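Local coordinates for protein pectate lyase/Amb allergen (Acidovorax citrulli, PDB 4HWV) that probably cleaves pectate, a polygalacturonate of plant cell walls, by calcium-dependent beta-elimination, at residues 16-21 and 196-201; 52-57 and 159-164; 79-84 and 165-170; 236-241 and 291-296. All coordinates share one frame; numbering follows the deposited sequence.

Contact 1 of 4, residues 16-21 and 196-201; sequences GSIDSL and VIRNIT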
loop_
_atom_site.group_PDB
_atom_site.type_symbol
_atom_site.label_atom_id
_atom_site.label_comp_id
_atom_site.label_asym_id
_atom_site.label_seq_id
_atom_site.Cartn_x
_atom_site.Cartn_y
_atom_site.Cartn_z
ATOM N N GLY A 16 -6.946 9.979 -24.220
ATOM C CA GLY A 16 -8.359 10.114 -24.515
ATOM C C GLY A 16 -8.779 9.658 -25.893
ATOM O O GLY A 16 -9.917 9.906 -26.289
ATOM N N SER A 17 -7.904 8.973 -26.621
ATOM C CA SER A 17 -8.207 8.627 -28.005
ATOM C C SER A 17 -8.215 7.136 -28.338
ATOM O O SER A 17 -8.687 6.769 -29.411
ATOM C CB SER A 17 -7.247 9.342 -28.950
ATOM O OG SER A 17 -5.981 8.702 -28.982
ATOM N N ILE A 18 -7.709 6.264 -27.465
ATOM C CA ILE A 18 -7.693 4.844 -27.811
ATOM C C ILE A 18 -9.108 4.314 -28.107
ATOM O O ILE A 18 -10.097 4.795 -27.549
ATOM C CB ILE A 18 -7.026 3.989 -26.694
ATOM C CG1 ILE A 18 -6.615 2.613 -27.212
ATOM C CG2 ILE A 18 -7.924 3.868 -25.456
ATOM C CD1 ILE A 18 -5.453 2.633 -28.186
ATOM N N ASP A 19 -9.194 3.330 -28.992
ATOM C CA ASP A 19 -10.475 2.704 -29.290
ATOM C C ASP A 19 -10.574 1.305 -28.699
ATOM O O ASP A 19 -9.836 0.973 -27.776
ATOM C CB ASP A 19 -10.758 2.721 -30.797
ATOM C CG ASP A 19 -9.750 1.919 -31.606
ATOM O OD1 ASP A 19 -8.934 1.184 -31.031
ATOM O OD2 ASP A 19 -9.800 2.006 -32.827
ATOM N N SER A 20 -11.496 0.499 -29.225
ATOM C CA SER A 20 -11.865 -0.751 -28.585
ATOM C C SER A 20 -11.535 -1.966 -29.423
ATOM O O SER A 20 -11.939 -3.070 -29.063
ATOM C CB SER A 20 -13.352 -0.761 -28.232
ATOM O OG SER A 20 -13.668 0.334 -27.369
ATOM N N LEU A 21 -10.796 -1.772 -30.516
ATOM C CA LEU A 21 -10.471 -2.869 -31.423
ATOM C C LEU A 21 -9.160 -3.548 -31.057
ATOM O O LEU A 21 -8.250 -2.923 -30.488
ATOM C CB LEU A 21 -10.377 -2.350 -32.848
ATOM C CG LEU A 21 -11.706 -1.769 -33.293
ATOM C CD1 LEU A 21 -11.559 -1.200 -34.691
ATOM C CD2 LEU A 21 -12.792 -2.823 -33.254
ATOM N N VAL A 196 -15.410 -4.362 -23.522
ATOM C CA VAL A 196 -13.981 -4.114 -23.662
ATOM C C VAL A 196 -13.542 -3.216 -22.503
ATOM O O VAL A 196 -14.199 -2.207 -22.205
ATOM C CB VAL A 196 -13.678 -3.426 -25.007
ATOM C CG1 VAL A 196 -12.228 -2.893 -25.028
ATOM C CG2 VAL A 196 -13.959 -4.377 -26.172
ATOM N N ILE A 197 -12.435 -3.587 -21.849
ATOM C CA ILE A 197 -11.919 -2.818 -20.719
ATOM C C ILE A 197 -10.422 -2.639 -20.940
ATOM O O ILE A 197 -9.702 -3.636 -21.041
ATOM C CB ILE A 197 -12.185 -3.560 -19.361
ATOM C CG1 ILE A 197 -13.700 -3.747 -19.149
ATOM C CG2 ILE A 197 -11.557 -2.818 -18.197
ATOM C CD1 ILE A 197 -14.062 -4.630 -17.977
ATOM N N ARG A 198 -9.952 -1.391 -21.060
ATOM C CA ARG A 198 -8.539 -1.130 -21.368
ATOM C C ARG A 198 -7.987 0.077 -20.627
ATOM O O ARG A 198 -8.697 1.036 -20.352
ATOM C CB ARG A 198 -8.322 -0.851 -22.866
ATOM C CG ARG A 198 -8.979 -1.859 -23.781
ATOM C CD ARG A 198 -8.719 -1.508 -25.228
ATOM N NE ARG A 198 -7.370 -1.875 -25.661
ATOM C CZ ARG A 198 -6.866 -1.546 -26.842
ATOM N NH1 ARG A 198 -7.545 -0.741 -27.661
ATOM N NH2 ARG A 198 -5.675 -2.005 -27.192
ATOM N N ASN A 199 -6.683 0.021 -20.345
ATOM C CA ASN A 199 -5.915 1.170 -19.900
ATOM C C ASN A 199 -6.323 1.732 -18.546
ATOM O O ASN A 199 -6.149 2.923 -18.305
ATOM C CB ASN A 199 -5.909 2.283 -20.952
ATOM C CG ASN A 199 -4.750 3.244 -20.754
ATOM O OD1 ASN A 199 -3.648 2.811 -20.411
ATOM N ND2 ASN A 199 -4.983 4.544 -20.978
ATOM N N ILE A 200 -6.790 0.864 -17.643
ATOM C CA ILE A 200 -7.206 1.283 -16.302
ATOM C C ILE A 200 -6.347 0.547 -15.282
ATOM O O ILE A 200 -5.997 -0.633 -15.463
ATOM C CB ILE A 200 -8.701 0.953 -16.076
ATOM C CG1 ILE A 200 -9.549 1.775 -17.042
ATOM C CG2 ILE A 200 -9.137 1.203 -14.620
ATOM C CD1 ILE A 200 -10.927 1.202 -17.289
ATOM N N THR A 201 -5.981 1.252 -14.217
ATOM C CA THR A 201 -5.361 0.610 -13.055
ATOM C C THR A 201 -6.438 0.346 -12.004
ATOM O O THR A 201 -7.037 1.284 -11.479
ATOM C CB THR A 201 -4.235 1.490 -12.496
ATOM O OG1 THR A 201 -3.197 1.534 -13.469
ATOM C CG2 THR A 201 -3.649 0.915 -11.210
HETATM O O HOH W 1 -7.000 -0.517 -30.439
#

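Contact 2 of 4, residues 52-57 and 159-164; sequences ELIQAL and VTISVP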
loop_
_atom_site.group_PDB
_atom_site.type_symbol
_atom_site.label_atom_id
_atom_site.label_comp_id
_atom_site.label_asym_id
_atom_site.label_seq_id
_atom_site.Cartn_x
_atom_site.Cartn_y
_atom_site.Cartn_z
ATOM N N GLU A 52 -20.953 9.482 -11.845
ATOM C CA GLU A 52 -20.841 9.661 -13.295
ATOM C C GLU A 52 -20.666 8.342 -14.022
ATOM O O GLU A 52 -21.255 8.115 -15.080
ATOM C CB GLU A 52 -19.685 10.588 -13.630
ATOM C CG GLU A 52 -19.905 12.039 -13.146
ATOM C CD GLU A 52 -18.723 12.944 -13.434
ATOM O OE1 GLU A 52 -17.699 12.462 -13.942
ATOM O OE2 GLU A 52 -18.821 14.160 -13.167
ATOM N N LEU A 53 -19.857 7.454 -13.444
ATOM C CA LEU A 53 -19.659 6.131 -14.038
ATOM C C LEU A 53 -20.998 5.374 -14.123
ATOM O O LEU A 53 -21.349 4.816 -15.170
ATOM C CB LEU A 53 -18.650 5.340 -13.199
ATOM C CG LEU A 53 -18.496 3.876 -13.612
ATOM C CD1 LEU A 53 -17.976 3.696 -15.034
ATOM C CD2 LEU A 53 -17.542 3.196 -12.636
ATOM N N ILE A 54 -21.743 5.354 -13.021
ATOM C CA ILE A 54 -23.047 4.691 -13.012
ATOM C C ILE A 54 -24.011 5.320 -14.025
ATOM O O ILE A 54 -24.678 4.605 -14.770
ATOM C CB ILE A 54 -23.642 4.668 -11.592
ATOM C CG1 ILE A 54 -22.822 3.725 -10.715
ATOM C CG2 ILE A 54 -25.129 4.257 -11.617
ATOM C CD1 ILE A 54 -23.052 3.928 -9.220
ATOM N N GLN A 55 -24.090 6.653 -14.085
ATOM C CA GLN A 55 -25.001 7.252 -15.055
ATOM C C GLN A 55 -24.616 6.879 -16.492
ATOM O O GLN A 55 -25.482 6.660 -17.342
ATOM C CB GLN A 55 -25.085 8.776 -14.912
ATOM C CG GLN A 55 -25.745 9.263 -13.624
ATOM C CD GLN A 55 -27.174 8.769 -13.407
ATOM O OE1 GLN A 55 -27.809 8.175 -14.289
ATOM N NE2 GLN A 55 -27.682 9.006 -12.202
ATOM N N ALA A 56 -23.324 6.800 -16.784
ATOM C CA ALA A 56 -22.902 6.403 -18.125
ATOM C C ALA A 56 -23.344 4.968 -18.424
ATOM O O ALA A 56 -23.887 4.661 -19.497
ATOM C CB ALA A 56 -21.397 6.569 -18.281
ATOM N N LEU A 57 -23.143 4.081 -17.457
ATOM C CA LEU A 57 -23.532 2.681 -17.637
ATOM C C LEU A 57 -25.043 2.512 -17.771
ATOM O O LEU A 57 -25.515 1.568 -18.418
ATOM C CB LEU A 57 -23.015 1.843 -16.461
ATOM C CG LEU A 57 -21.492 1.707 -16.368
ATOM C CD1 LEU A 57 -21.093 1.163 -15.017
ATOM C CD2 LEU A 57 -20.921 0.820 -17.470
ATOM N N VAL A 159 -20.259 -1.217 -3.672
ATOM C CA VAL A 159 -19.001 -1.400 -4.383
ATOM C C VAL A 159 -19.144 -2.224 -5.664
ATOM O O VAL A 159 -18.227 -2.235 -6.486
ATOM C CB VAL A 159 -17.881 -2.026 -3.496
ATOM C CG1 VAL A 159 -17.661 -1.182 -2.237
ATOM C CG2 VAL A 159 -18.187 -3.492 -3.153
ATOM N N THR A 160 -20.274 -2.923 -5.821
ATOM C CA THR A 160 -20.514 -3.721 -7.028
ATOM C C THR A 160 -21.217 -2.879 -8.086
ATOM O O THR A 160 -22.257 -2.278 -7.796
ATOM C CB THR A 160 -21.385 -4.947 -6.726
ATOM O OG1 THR A 160 -20.814 -5.676 -5.640
ATOM C CG2 THR A 160 -21.438 -5.856 -7.917
ATOM N N ILE A 161 -20.653 -2.848 -9.296
ATOM C CA ILE A 161 -21.130 -1.981 -10.360
ATOM C C ILE A 161 -21.509 -2.834 -11.569
ATOM O O ILE A 161 -20.663 -3.555 -12.119
ATOM C CB ILE A 161 -20.034 -0.971 -10.785
ATOM C CG1 ILE A 161 -19.517 -0.158 -9.590
ATOM C CG2 ILE A 161 -20.553 -0.070 -11.903
ATOM C CD1 ILE A 161 -20.546 0.771 -8.952
ATOM N N SER A 162 -22.772 -2.781 -11.972
ATOM C CA SER A 162 -23.265 -3.584 -13.083
ATOM C C SER A 162 -22.836 -3.003 -14.437
ATOM O O SER A 162 -23.100 -1.830 -14.737
ATOM C CB SER A 162 -24.792 -3.651 -13.009
ATOM O OG SER A 162 -25.298 -4.487 -14.024
ATOM N N VAL A 163 -22.189 -3.827 -15.256
ATOM C CA VAL A 163 -21.767 -3.396 -16.596
ATOM C C VAL A 163 -22.634 -4.070 -17.654
ATOM O O VAL A 163 -22.702 -5.293 -17.714
ATOM C CB VAL A 163 -20.279 -3.730 -16.851
ATOM C CG1 VAL A 163 -19.854 -3.272 -18.235
ATOM C CG2 VAL A 163 -19.408 -3.075 -15.775
ATOM N N PRO A 164 -23.324 -3.276 -18.483
ATOM C CA PRO A 164 -24.254 -3.835 -19.476
ATOM C C PRO A 164 -23.586 -4.148 -20.818
ATOM O O PRO A 164 -22.390 -3.929 -21.007
ATOM C CB PRO A 164 -25.265 -2.695 -19.654
ATOM C CG PRO A 164 -24.387 -1.459 -19.563
ATOM C CD PRO A 164 -23.368 -1.799 -18.468
#

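Contact 3 of 4, residues 79-84 and 165-170; sequences KVIRIR and DNTSLL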
loop_
_atom_site.group_PDB
_atom_site.type_symbol
_atom_site.label_atom_id
_atom_site.label_comp_id
_atom_site.label_asym_id
_atom_site.label_seq_id
_atom_site.Cartn_x
_atom_site.Cartn_y
_atom_site.Cartn_z
ATOM N N LYS A 79 -21.708 1.957 -26.011
ATOM C CA LYS A 79 -21.258 3.125 -25.265
ATOM C C LYS A 79 -19.757 3.061 -25.053
ATOM O O LYS A 79 -19.161 1.986 -24.896
ATOM C CB LYS A 79 -21.976 3.234 -23.910
ATOM C CG LYS A 79 -21.559 2.141 -22.913
ATOM C CD LYS A 79 -22.510 1.975 -21.738
ATOM C CE LYS A 79 -23.842 1.362 -22.144
ATOM N NZ LYS A 79 -23.672 0.028 -22.836
ATOM N N VAL A 80 -19.148 4.240 -25.016
ATOM C CA VAL A 80 -17.733 4.389 -24.736
ATOM C C VAL A 80 -17.604 5.289 -23.532
ATOM O O VAL A 80 -18.074 6.430 -23.534
ATOM C CB VAL A 80 -16.985 4.978 -25.948
ATOM C CG1 VAL A 80 -15.549 5.325 -25.576
ATOM C CG2 VAL A 80 -17.038 3.984 -27.108
ATOM N N ILE A 81 -16.980 4.751 -22.482
ATOM C CA ILE A 81 -16.869 5.444 -21.206
ATOM C C ILE A 81 -15.379 5.581 -20.898
ATOM O O ILE A 81 -14.682 4.584 -20.664
ATOM C CB ILE A 81 -17.591 4.663 -20.079
ATOM C CG1 ILE A 81 -19.080 4.496 -20.412
ATOM C CG2 ILE A 81 -17.395 5.368 -18.748
ATOM C CD1 ILE A 81 -19.792 3.482 -19.538
ATOM N N ARG A 82 -14.895 6.822 -20.911
ATOM C CA ARG A 82 -13.489 7.094 -20.653
ATOM C C ARG A 82 -13.311 7.498 -19.199
ATOM O O ARG A 82 -14.093 8.289 -18.673
ATOM C CB ARG A 82 -12.953 8.165 -21.604
ATOM C CG ARG A 82 -13.055 7.723 -23.053
ATOM C CD ARG A 82 -12.252 8.579 -24.018
ATOM N NE ARG A 82 -12.504 8.138 -25.387
ATOM C CZ ARG A 82 -11.796 7.213 -26.032
ATOM N NH1 ARG A 82 -10.759 6.602 -25.460
ATOM N NH2 ARG A 82 -12.150 6.891 -27.268
ATOM N N ILE A 83 -12.301 6.920 -18.548
ATOM C CA ILE A 83 -12.068 7.168 -17.130
ATOM C C ILE A 83 -11.014 8.263 -16.968
ATOM O O ILE A 83 -9.861 8.092 -17.374
ATOM C CB ILE A 83 -11.559 5.896 -16.408
ATOM C CG1 ILE A 83 -12.453 4.686 -16.736
ATOM C CG2 ILE A 83 -11.377 6.172 -14.897
ATOM C CD1 ILE A 83 -13.902 4.853 -16.353
ATOM N N ARG A 84 -11.426 9.393 -16.398
ATOM C CA ARG A 84 -10.524 10.502 -16.118
ATOM C C ARG A 84 -10.101 10.472 -14.665
ATOM O O ARG A 84 -10.905 10.739 -13.772
ATOM C CB ARG A 84 -11.160 11.863 -16.443
ATOM C CG ARG A 84 -10.157 13.009 -16.332
ATOM C CD ARG A 84 -10.730 14.414 -16.525
ATOM N NE ARG A 84 -11.343 14.662 -17.824
ATOM C CZ ARG A 84 -10.665 14.844 -18.952
ATOM N NH1 ARG A 84 -9.339 14.746 -18.960
ATOM N NH2 ARG A 84 -11.314 15.102 -20.077
ATOM N N ASP A 165 -24.378 -4.658 -21.758
ATOM C CA ASP A 165 -23.904 -5.018 -23.093
ATOM C C ASP A 165 -23.238 -3.859 -23.803
ATOM O O ASP A 165 -23.577 -2.689 -23.591
ATOM C CB ASP A 165 -25.074 -5.448 -23.982
ATOM C CG ASP A 165 -25.904 -6.550 -23.355
ATOM O OD1 ASP A 165 -26.602 -6.273 -22.355
ATOM O OD2 ASP A 165 -25.862 -7.690 -23.857
ATOM N N ASN A 166 -22.317 -4.205 -24.696
ATOM C CA ASN A 166 -21.798 -3.245 -25.663
ATOM C C ASN A 166 -21.158 -2.045 -24.985
ATOM O O ASN A 166 -21.423 -0.896 -25.321
ATOM C CB ASN A 166 -22.889 -2.812 -26.650
ATOM C CG ASN A 166 -23.539 -3.984 -27.347
ATOM O OD1 ASN A 166 -22.859 -4.846 -27.890
ATOM N ND2 ASN A 166 -24.866 -4.018 -27.335
ATOM N N THR A 167 -20.285 -2.336 -24.027
ATOM C CA THR A 167 -19.659 -1.297 -23.235
ATOM C C THR A 167 -18.158 -1.342 -23.369
ATOM O O THR A 167 -17.551 -2.411 -23.221
ATOM C CB THR A 167 -20.014 -1.480 -21.746
ATOM O OG1 THR A 167 -21.435 -1.404 -21.597
ATOM C CG2 THR A 167 -19.360 -0.397 -20.877
ATOM N N SER A 168 -17.562 -0.181 -23.620
ATOM C CA SER A 168 -16.123 0.000 -23.469
ATOM C C SER A 168 -15.810 0.907 -22.291
ATOM O O SER A 168 -16.393 1.993 -22.176
ATOM C CB SER A 168 -15.518 0.615 -24.729
ATOM O OG SER A 168 -15.623 -0.308 -25.802
ATOM N N LEU A 169 -14.911 0.444 -21.419
ATOM C CA LEU A 169 -14.352 1.257 -20.346
ATOM C C LEU A 169 -12.898 1.479 -20.712
ATOM O O LEU A 169 -12.119 0.512 -20.775
ATOM C CB LEU A 169 -14.445 0.546 -18.994
ATOM C CG LEU A 169 -15.859 0.227 -18.521
ATOM C CD1 LEU A 169 -15.833 -0.658 -17.288
ATOM C CD2 LEU A 169 -16.618 1.482 -18.199
ATOM N N LEU A 170 -12.528 2.740 -20.964
ATOM C CA LEU A 170 -11.219 3.046 -21.533
ATOM C C LEU A 170 -10.549 4.106 -20.672
ATOM O O LEU A 170 -11.033 5.226 -20.574
ATOM C CB LEU A 170 -11.357 3.548 -22.987
ATOM C CG LEU A 170 -12.037 2.574 -23.964
ATOM C CD1 LEU A 170 -12.222 3.239 -25.321
ATOM C CD2 LEU A 170 -11.299 1.235 -24.138
#

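Contact 4 of 4, residues 236-241 and 291-296; sequences HVWIDH and TLSNNH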
loop_
_atom_site.group_PDB
_atom_site.type_symbol
_atom_site.label_atom_id
_atom_site.label_comp_id
_atom_site.label_asym_id
_atom_site.label_seq_id
_atom_site.Cartn_x
_atom_site.Cartn_y
_atom_site.Cartn_z
ATOM N N HIS A 236 -18.027 -12.737 -24.485
ATOM C CA HIS A 236 -17.281 -11.831 -25.389
ATOM C C HIS A 236 -16.766 -10.597 -24.662
ATOM O O HIS A 236 -17.369 -9.516 -24.693
ATOM C CB HIS A 236 -18.062 -11.518 -26.666
ATOM C CG HIS A 236 -18.078 -12.664 -27.612
ATOM N ND1 HIS A 236 -19.052 -13.633 -27.591
ATOM C CD2 HIS A 236 -17.190 -13.045 -28.556
ATOM C CE1 HIS A 236 -18.798 -14.532 -28.524
ATOM N NE2 HIS A 236 -17.666 -14.207 -29.115
ATOM N N VAL A 237 -15.659 -10.818 -23.962
ATOM C CA VAL A 237 -15.095 -9.846 -23.037
ATOM C C VAL A 237 -13.598 -9.764 -23.292
ATOM O O VAL A 237 -12.917 -10.793 -23.279
ATOM C CB VAL A 237 -15.347 -10.265 -21.557
ATOM C CG1 VAL A 237 -14.670 -9.298 -20.604
ATOM C CG2 VAL A 237 -16.851 -10.351 -21.256
ATOM N N TRP A 238 -13.105 -8.549 -23.522
ATOM C CA TRP A 238 -11.698 -8.326 -23.799
ATOM C C TRP A 238 -11.144 -7.359 -22.750
ATOM O O TRP A 238 -11.569 -6.189 -22.668
ATOM C CB TRP A 238 -11.518 -7.751 -25.209
ATOM C CG TRP A 238 -10.071 -7.600 -25.622
ATOM C CD1 TRP A 238 -9.032 -8.454 -25.345
ATOM C CD2 TRP A 238 -9.510 -6.514 -26.379
ATOM N NE1 TRP A 238 -7.870 -7.974 -25.902
ATOM C CE2 TRP A 238 -8.133 -6.787 -26.546
ATOM C CE3 TRP A 238 -10.044 -5.335 -26.947
ATOM C CZ2 TRP A 238 -7.272 -5.912 -27.224
ATOM C CZ3 TRP A 238 -9.182 -4.480 -27.634
ATOM C CH2 TRP A 238 -7.818 -4.763 -27.747
ATOM N N ILE A 239 -10.227 -7.878 -21.935
ATOM C CA ILE A 239 -9.622 -7.124 -20.850
ATOM C C ILE A 239 -8.160 -6.983 -21.224
ATOM O O ILE A 239 -7.394 -7.953 -21.167
ATOM C CB ILE A 239 -9.794 -7.890 -19.516
ATOM C CG1 ILE A 239 -11.289 -7.974 -19.175
ATOM C CG2 ILE A 239 -8.963 -7.257 -18.404
ATOM C CD1 ILE A 239 -11.614 -9.029 -18.119
ATOM N N ASP A 240 -7.785 -5.771 -21.632
ATOM C CA ASP A 240 -6.499 -5.559 -22.285
ATOM C C ASP A 240 -5.753 -4.333 -21.751
ATOM O O ASP A 240 -6.335 -3.251 -21.606
ATOM C CB ASP A 240 -6.738 -5.366 -23.791
ATOM C CG ASP A 240 -5.461 -5.038 -24.546
ATOM O OD1 ASP A 240 -4.634 -5.950 -24.789
ATOM O OD2 ASP A 240 -5.287 -3.844 -24.891
ATOM N N HIS A 241 -4.456 -4.485 -21.481
ATOM C CA HIS A 241 -3.629 -3.338 -21.106
ATOM C C HIS A 241 -4.146 -2.631 -19.855
ATOM O O HIS A 241 -4.179 -1.394 -19.784
ATOM C CB HIS A 241 -3.486 -2.340 -22.271
ATOM C CG HIS A 241 -2.403 -2.681 -23.247
ATOM N ND1 HIS A 241 -2.665 -3.226 -24.484
ATOM C CD2 HIS A 241 -1.062 -2.485 -23.195
ATOM C CE1 HIS A 241 -1.527 -3.361 -25.151
ATOM N NE2 HIS A 241 -0.538 -2.929 -24.388
ATOM N N THR A 291 -10.946 -12.883 -23.125
ATOM C CA THR A 291 -9.497 -12.784 -23.311
ATOM C C THR A 291 -8.925 -11.727 -22.387
ATOM O O THR A 291 -9.420 -10.588 -22.357
ATOM C CB THR A 291 -9.139 -12.448 -24.765
ATOM O OG1 THR A 291 -9.510 -13.564 -25.581
ATOM C CG2 THR A 291 -7.635 -12.176 -24.922
ATOM N N LEU A 292 -7.881 -12.102 -21.644
ATOM C CA LEU A 292 -7.114 -11.159 -20.839
ATOM C C LEU A 292 -5.728 -11.058 -21.469
ATOM O O LEU A 292 -4.967 -12.030 -21.449
ATOM C CB LEU A 292 -7.011 -11.646 -19.386
ATOM C CG LEU A 292 -8.352 -11.859 -18.695
ATOM C CD1 LEU A 292 -8.807 -13.313 -18.803
ATOM C CD2 LEU A 292 -8.267 -11.444 -17.240
ATOM N N SER A 293 -5.416 -9.901 -22.052
ATOM C CA SER A 293 -4.188 -9.725 -22.817
ATOM C C SER A 293 -3.413 -8.508 -22.323
ATOM O O SER A 293 -3.999 -7.464 -22.004
ATOM C CB SER A 293 -4.516 -9.571 -24.305
ATOM O OG SER A 293 -5.466 -8.533 -24.513
ATOM N N ASN A 294 -2.092 -8.648 -22.257
ATOM C CA ASN A 294 -1.209 -7.495 -22.063
ATOM C C ASN A 294 -1.483 -6.726 -20.772
ATOM O O ASN A 294 -1.292 -5.509 -20.729
ATOM C CB ASN A 294 -1.314 -6.536 -23.267
ATOM C CG ASN A 294 -1.169 -7.264 -24.589
ATOM O OD1 ASN A 294 -0.200 -8.003 -24.788
ATOM N ND2 ASN A 294 -2.142 -7.074 -25.493
ATOM N N ASN A 295 -1.928 -7.433 -19.734
ATOM C CA ASN A 295 -2.191 -6.804 -18.429
ATOM C C ASN A 295 -1.030 -7.032 -17.471
ATOM O O ASN A 295 -0.234 -7.951 -17.659
ATOM C CB ASN A 295 -3.453 -7.382 -17.766
ATOM C CG ASN A 295 -4.686 -7.254 -18.625
ATOM O OD1 ASN A 295 -5.268 -6.172 -18.738
ATOM N ND2 ASN A 295 -5.115 -8.359 -19.211
ATOM N N HIS A 296 -0.943 -6.184 -16.450
ATOM C CA HIS A 296 -0.015 -6.372 -15.344
ATOM C C HIS A 296 -0.836 -6.682 -14.093
ATOM O O HIS A 296 -1.548 -5.820 -13.595
ATOM C CB HIS A 296 0.793 -5.091 -15.136
ATOM C CG HIS A 296 1.818 -5.188 -14.049
ATOM N ND1 HIS A 296 2.416 -4.069 -13.514
ATOM C CD2 HIS A 296 2.367 -6.254 -13.413
ATOM C CE1 HIS A 296 3.304 -4.439 -12.608
ATOM N NE2 HIS A 296 3.293 -5.760 -12.526
#

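Contact 1 of 4, residues 16-21 and 196-201
Arg198 reaches from strand 192-198 to the 16-21 loop and delivers its NH1 to the carbonyl oxygen of Asp19, a hydrogen bond of 2.9 Å from Arg198 NH1 to Asp19 O. The bond is bent, 145° at the hydrogen: Asp19 O sits at the guanidinium edge, close to its plane, while NH1 stands above the carbonyl plane. A bend at chi3 (77°) sets NE, which forms a salt bridge with Asp240, so the guanidinium is fixed from two directions. The packing is tight beside this bond, where the Ile18 side chain crosses Arg198 at about a right angle and puts its CG1 3.5 Å from Arg198 NH1. Toward Val196 the fit is looser: Ser20 CB lies 4.0 Å from Val196 CG1, and Ser20 OG is engaged by Ser168. On the Leu21 side the link runs through a water. It accepts from Arg198 NH1 at 2.8 Å and stands 2.6 Å from Asp19 OD1 and 2.7 Å from Leu21 O, bridging carboxylate and guanidinium, whose planes are nearly coplanar but whose nearest atoms, Asp19 OD1 and Arg198 NH1, are 4.1 Å apart. Asp19 OD2 is taken by Met1 N. An N-terminal extension thus lies over the outer face of a parallel beta-helix, held by a buried arginine whose NH1 binds a loop carbonyl directly and two further oxygens through one water.

Contact 2 of 4, residues 52-57 and 159-164
At the N-terminal cap of the parallel beta-helix, Leu57 and Ile54 of helix 50-57 pack against Ile161 and Pro164 on strand 160-163 and its exit, a strand at the margin of its sheet. The short helix and strand segments run 27° apart, with their axes 9.1 Å from each other at closest approach. Leu57 carries most of the contact. Its CG lies anti to the carbonyl carbon (chi1 -67°), and the two methyls beyond it diverge: Leu57 CD1 presses on Ile161 CG2 at 3.4 Å, tighter than usual van der Waals contact, and Leu57 CD2 meets Pro164 CD at 3.7 Å. Leu57 crosses both partners at about a right angle. One turn earlier, Ile54 crosses Ile161 at about a right angle, Ile54 CD1 to Ile161 CD1 at 4.0 Å. The proline ring also lies close to the helix backbone, with Pro164 CG 3.4 Å from Leu57 O. Leu57 additionally leans on Ile81 of strand 79-83, which sets the helix over two strands. No hydrogen bond joins the two segments, so cohesion between them rests on apolar packing. Ser162 O, 3.6 Å from Leu57 CD1, is buried with no partner in the model, which probably costs some of that gain.

Contact 3 of 4, residues 79-84 and 165-170
Lys79 and Thr167 open a ladder of parallel beta bridges between strands 79-83 and 167-171, neighbouring rungs of the parallel beta-helix. Lys79 N donates to Asn166 O, and Lys79 O receives Ser168 N. The lysine chain leaves with CG between the backbone N and the carbonyl carbon (chi1 70°), then bends at chi3 and chi4, bringing NZ back over the neighbouring strand to Thr167 OG1 at 2.9 Å, with a weak further bond to Asn166 O. Ala77 O and Asp75 O also accept from NZ, and Thr167 OG1 is bonded in addition to Pro164 O, so the ammonium and hydroxyl tie together the chain entering both strands. Val80 faces the other side of the sheet, its CG1 3.9 Å from Leu170 CD1. Ile81 uses both backbone groups: Ile81 N reaches Ser168 O at 2.8 Å, and Ile81 O receives Leu170 N at 2.9 Å. On the same face as Lys79, its side chain runs beside that of Leu169, pointing the same way, with Ile81 CB 3.8 Å from Leu169 CD2. Arg82 returns to the face of Val80 and Leu170; an extended chain carries its guanidinium past Leu170, with Arg82 NH1 3.7 Å from Leu170 CD1, and NH1 is bonded to Ile18 O. At the far end Leu170 O receives two contacts: a CA-H...O contact, Arg82 CA to Leu170 O 3.1 Å, and a hydrogen bond from Ile83 N at 2.9 Å, the latter donor standing 37° out of the carbonyl plane.

Contact 4 of 4, residues 236-241 and 291-296
Ser293 OG lies between its backbone N and carbonyl carbon (chi1 54°), while Asp240 CG and Trp238 CG are both anti to their backbone N (chi1 176° and -175°). Trp238, Asp240 and Ser293 point to one face of two paired parallel strands of the beta-helix, and these torsions turn their groups toward one another. Trp238 NE1 donates to Ser293 OG at 2.8 Å, the oxygen tilted from the ring plane, and Ser293 OG donates a hydrogen bond to the anti lone pair of Asp240 OD1 at 2.7 Å. Asn294 ND2 meets the same OD1 nearly head-on at 2.8 Å, its amide plane almost perpendicular to the carboxylate. Besides Arg198 NE, Asp240 OD2 takes His241 ND1 at 2.7 Å, from above the carboxylate plane. Asn294 CB sits over the centre of the His241 ring, a CH-pi contact of 3.7 Å to the centroid. At the turn, Asn295 ND2 binds Ile239 O at 3.0 Å, from above the carbonyl plane, beside the regular bond from Ser293 N; Asn295 OD1 accepts from Asn242 N, as in the asparagine ladder of pectate lyases. With three hydrogen-bond donors and the Arg198 guanidinium around it, the buried Asp240 carboxylate is probably ionised.

In the fold
Strands 79-83, 167-171, 192-198, 237-240 and 290-293 lie successively side by side in one parallel face of the beta-helix; contact 3 pairs the first two, contact 4 the last two, and contact 1 adds the N-terminal extension across the middle. Contact 1 touches both, about 8 Å from contact 3 and 10 Å from contact 4 between centres. Contact 2, about 10 Å from contact 3 and 20 Å from contact 4, brings helix 50-57 to strand 160-163, which leads into 167-171. Along the chain contacts 2 and 3 alternate within the span bridged by contact 1, and contact 4 follows. They join N-terminal residues, helix and successive strands without including a calcium ligand.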